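Local structure of uncharacterized protein (Porphyromonas gingivalis, 2QSV) at residues S33-F45 with K78-E90. The protein is of unknown function, though possibly linked to cysteine-type peptidase activity, with two immunoglobulin-like beta domains making up this C-terminal part. Sequence-based numbering, arbitrary orientation.
Sequences SDLQVAVVSLPSF and KDEPLVLEVTSPE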
# COMPACT_ATOMS: atom_id res chain seq x y z
N SER A 33 -9.57 -7.76 32.04
CA SER A 33 -10.26 -6.62 32.61
C SER A 33 -10.39 -5.50 31.61
O SER A 33 -10.21 -5.70 30.40
CB SER A 33 -9.53 -6.15 33.88
OG SER A 33 -10.29 -5.16 34.57
N ASP A 34 -10.74 -4.32 32.12
CA ASP A 34 -10.96 -3.15 31.29
C ASP A 34 -9.74 -2.75 30.48
O ASP A 34 -8.61 -2.73 31.01
CB ASP A 34 -11.43 -1.99 32.17
CG ASP A 34 -12.91 -2.12 32.51
OD1 ASP A 34 -13.49 -1.17 33.11
OD2 ASP A 34 -13.49 -3.18 32.15
N LEU A 35 -10.00 -2.50 29.18
CA LEU A 35 -9.07 -1.79 28.30
C LEU A 35 -9.63 -0.42 27.96
O LEU A 35 -10.78 -0.28 27.55
CB LEU A 35 -8.78 -2.59 27.03
CG LEU A 35 -7.72 -3.68 27.11
CD1 LEU A 35 -7.33 -4.15 25.70
CD2 LEU A 35 -6.49 -3.21 27.92
N GLN A 36 -8.83 0.60 28.20
CA GLN A 36 -9.14 1.93 27.70
C GLN A 36 -8.39 2.15 26.39
O GLN A 36 -7.16 2.01 26.32
CB GLN A 36 -8.74 2.99 28.72
CG GLN A 36 -9.35 4.34 28.39
CD GLN A 36 -10.83 4.40 28.73
OE1 GLN A 36 -11.60 5.15 28.12
NE2 GLN A 36 -11.23 3.60 29.72
N VAL A 37 -9.15 2.46 25.34
CA VAL A 37 -8.59 2.53 23.97
C VAL A 37 -8.76 3.92 23.37
O VAL A 37 -9.85 4.48 23.36
CB VAL A 37 -9.20 1.47 23.03
CG1 VAL A 37 -8.49 1.51 21.66
CG2 VAL A 37 -9.08 0.09 23.63
N ALA A 38 -7.64 4.48 22.91
CA ALA A 38 -7.68 5.72 22.16
C ALA A 38 -7.03 5.49 20.79
O ALA A 38 -5.96 4.91 20.68
CB ALA A 38 -6.99 6.83 22.93
N VAL A 39 -7.74 5.93 19.75
CA VAL A 39 -7.18 6.05 18.41
C VAL A 39 -6.44 7.38 18.40
O VAL A 39 -7.03 8.44 18.24
CB VAL A 39 -8.29 6.03 17.33
CG1 VAL A 39 -7.69 6.11 15.93
CG2 VAL A 39 -9.16 4.77 17.46
N VAL A 40 -5.13 7.31 18.59
CA VAL A 40 -4.33 8.53 18.79
C VAL A 40 -3.89 9.24 17.49
O VAL A 40 -3.55 10.42 17.50
CB VAL A 40 -3.13 8.29 19.77
CG1 VAL A 40 -3.65 7.98 21.18
CG2 VAL A 40 -2.25 7.17 19.29
N SER A 41 -3.89 8.51 16.37
CA SER A 41 -3.57 9.10 15.08
C SER A 41 -4.36 8.38 13.98
O SER A 41 -4.45 7.17 14.00
CB SER A 41 -2.06 9.01 14.81
OG SER A 41 -1.68 9.82 13.72
N LEU A 42 -4.95 9.16 13.06
CA LEU A 42 -5.68 8.64 11.91
C LEU A 42 -4.93 9.00 10.64
O LEU A 42 -4.39 10.08 10.58
CB LEU A 42 -7.05 9.32 11.77
CG LEU A 42 -8.27 9.00 12.63
CD1 LEU A 42 -9.37 10.04 12.37
CD2 LEU A 42 -8.78 7.58 12.35
N PRO A 43 -4.96 8.14 9.61
CA PRO A 43 -4.53 8.54 8.27
C PRO A 43 -5.18 9.85 7.81
O PRO A 43 -6.36 10.08 8.10
CB PRO A 43 -5.03 7.38 7.40
CG PRO A 43 -4.91 6.21 8.29
CD PRO A 43 -5.35 6.72 9.65
N SER A 44 -4.43 10.69 7.11
CA SER A 44 -4.95 11.97 6.62
C SER A 44 -6.14 11.85 5.66
O SER A 44 -6.85 12.84 5.42
CB SER A 44 -3.85 12.75 5.91
OG SER A 44 -3.47 12.07 4.73
N PHE A 45 -6.34 10.65 5.10
CA PHE A 45 -7.38 10.42 4.09
C PHE A 45 -8.57 9.65 4.64
O PHE A 45 -9.44 9.22 3.88
CB PHE A 45 -6.80 9.68 2.84
CG PHE A 45 -6.01 8.41 3.17
CD1 PHE A 45 -6.64 7.17 3.33
CD2 PHE A 45 -4.62 8.46 3.31
CE1 PHE A 45 -5.89 6.01 3.62
CE2 PHE A 45 -3.86 7.30 3.58
CZ PHE A 45 -4.50 6.08 3.72
N LYS A 78 -0.97 5.56 -1.05
CA LYS A 78 -0.81 6.21 0.24
C LYS A 78 -0.79 5.10 1.28
O LYS A 78 -1.59 4.17 1.21
CB LYS A 78 -1.98 7.17 0.50
CG LYS A 78 -2.41 8.03 -0.71
CD LYS A 78 -1.27 9.02 -1.08
CE LYS A 78 -1.60 9.81 -2.34
NZ LYS A 78 -0.43 10.63 -2.78
N ASP A 79 0.14 5.16 2.21
CA ASP A 79 0.24 4.20 3.30
C ASP A 79 0.41 5.00 4.56
O ASP A 79 1.40 5.69 4.69
CB ASP A 79 1.48 3.31 3.15
CG ASP A 79 1.47 2.53 1.86
OD1 ASP A 79 0.56 1.70 1.65
OD2 ASP A 79 2.38 2.74 1.04
N GLU A 80 -0.59 4.99 5.44
CA GLU A 80 -0.53 5.76 6.68
C GLU A 80 -1.08 4.93 7.84
O GLU A 80 -2.06 4.20 7.66
CB GLU A 80 -1.32 7.06 6.54
CG GLU A 80 -0.68 8.14 5.62
CD GLU A 80 -1.32 9.51 5.82
OE1 GLU A 80 -1.66 9.89 6.98
OE2 GLU A 80 -1.51 10.20 4.82
N PRO A 81 -0.45 5.03 9.03
CA PRO A 81 -0.89 4.20 10.15
C PRO A 81 -2.15 4.70 10.88
O PRO A 81 -2.40 5.90 11.03
CB PRO A 81 0.32 4.21 11.10
CG PRO A 81 0.93 5.60 10.88
CD PRO A 81 0.72 5.88 9.38
N LEU A 82 -2.96 3.75 11.31
CA LEU A 82 -3.97 4.02 12.33
C LEU A 82 -3.30 3.66 13.69
O LEU A 82 -2.91 2.51 13.93
CB LEU A 82 -5.21 3.18 12.03
CG LEU A 82 -6.34 3.25 13.06
CD1 LEU A 82 -7.13 4.53 12.83
CD2 LEU A 82 -7.26 2.04 12.92
N VAL A 83 -3.13 4.64 14.56
CA VAL A 83 -2.35 4.36 15.79
C VAL A 83 -3.27 4.10 17.00
O VAL A 83 -4.07 4.95 17.39
CB VAL A 83 -1.27 5.45 16.07
CG1 VAL A 83 -0.34 4.99 17.23
CG2 VAL A 83 -0.45 5.71 14.81
N LEU A 84 -3.13 2.91 17.57
CA LEU A 84 -3.94 2.50 18.72
C LEU A 84 -3.17 2.47 20.04
O LEU A 84 -2.21 1.74 20.20
CB LEU A 84 -4.57 1.13 18.47
CG LEU A 84 -5.44 1.08 17.22
CD1 LEU A 84 -5.85 -0.35 16.98
CD2 LEU A 84 -6.66 2.02 17.32
N GLU A 85 -3.62 3.30 20.98
CA GLU A 85 -3.03 3.36 22.31
C GLU A 85 -3.95 2.69 23.34
O GLU A 85 -5.07 3.12 23.58
CB GLU A 85 -2.75 4.79 22.73
CG GLU A 85 -2.23 4.91 24.15
CD GLU A 85 -2.24 6.33 24.64
OE1 GLU A 85 -1.20 7.02 24.48
OE2 GLU A 85 -3.32 6.77 25.15
N VAL A 86 -3.44 1.62 23.94
CA VAL A 86 -4.21 0.83 24.89
C VAL A 86 -3.68 1.00 26.33
O VAL A 86 -2.47 0.85 26.58
CB VAL A 86 -4.17 -0.63 24.45
CG1 VAL A 86 -4.24 -1.57 25.62
CG2 VAL A 86 -5.28 -0.87 23.45
N THR A 87 -4.59 1.33 27.25
CA THR A 87 -4.26 1.42 28.68
C THR A 87 -5.19 0.55 29.52
O THR A 87 -6.41 0.72 29.51
CB THR A 87 -4.27 2.87 29.21
OG1 THR A 87 -5.62 3.33 29.38
CG2 THR A 87 -3.54 3.79 28.26
N SER A 88 -4.58 -0.40 30.24
CA SER A 88 -5.28 -1.32 31.16
C SER A 88 -5.35 -0.70 32.56
O SER A 88 -4.35 -0.70 33.28
CB SER A 88 -4.52 -2.67 31.20
OG SER A 88 -4.73 -3.36 32.43
N PRO A 89 -6.53 -0.15 32.95
CA PRO A 89 -6.62 0.58 34.25
C PRO A 89 -5.90 -0.09 35.45
O PRO A 89 -5.48 0.60 36.39
CB PRO A 89 -8.14 0.63 34.51
CG PRO A 89 -8.77 0.65 33.10
CD PRO A 89 -7.82 -0.16 32.22
N GLU A 90 -5.74 -1.40 35.41
CA GLU A 90 -5.30 -2.14 36.58
C GLU A 90 -3.88 -2.73 36.55
O GLU A 90 -3.05 -2.46 37.43
CB GLU A 90 -6.32 -3.26 36.83
CG GLU A 90 -7.21 -3.06 38.08
CD GLU A 90 -7.92 -1.70 38.14
OE1 GLU A 90 -7.30 -0.69 38.56
OE2 GLU A 90 -9.13 -1.67 37.76
O HOH W 1 -1.52 8.44 11.00
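Ser-44 holds both carboxylate oxygens of Glu-80: its hydroxyl OG donates to OE2 at 2.7 Å, reaching the syn side slightly out of plane, while its backbone N gives a bond to OE1 of 2.9 Å from well above the carboxylate plane. With CG beside its backbone N (chi1 -71°) and the rest of the chain extended, Glu-80 reaches across to this loop, and the two bonds fix the turn of its carboxylate. A side chain thus supplies the acceptor where backbone pairing has lapsed, past Pro-43, which has no N-H to offer. Pro-43 CB sits 3.9 Å above the centre of the Phe-45 ring, whose CE2 approaches Lys-78 CB obliquely.

The pairing itself is antiparallel. Gln-36 with Thr-87 and Ala-38 with Glu-85 form hydrogen-bonded pairs, each joined by two backbone bonds. Then the register slips: Val-40 N donates to Val-83 O, but Val-83 N donates to Ser-41 O, setting two residues against one in the manner of a classic beta bulge. Nearby, one water joins Ser-41 OG to Pro-81 O.

On the face carrying Val-37, Val-39, Leu-84 and Val-86, the contacts are apolar. Val-39 divides its branches: CG1, anti to the backbone N (chi1 -179°), meets Leu-82 CD1 at 3.5 Å, whereas CG2 lies alongside Leu-84 CD2 at 3.7 Å. The same Leu-82 methyl also touches Leu-42 CD2. Beyond, Leu-35 CD2 rests on Val-86 CG1.

The two strands are inner members of one sheet of an E-set, immunoglobulin-like sandwich, 35-41 bordered by 52-55 and 76-87 by 94-105. Their apolar face packs against the opposing sheet, on Leu-3 of strand 3-5 and Leu-25 of strand 22-29.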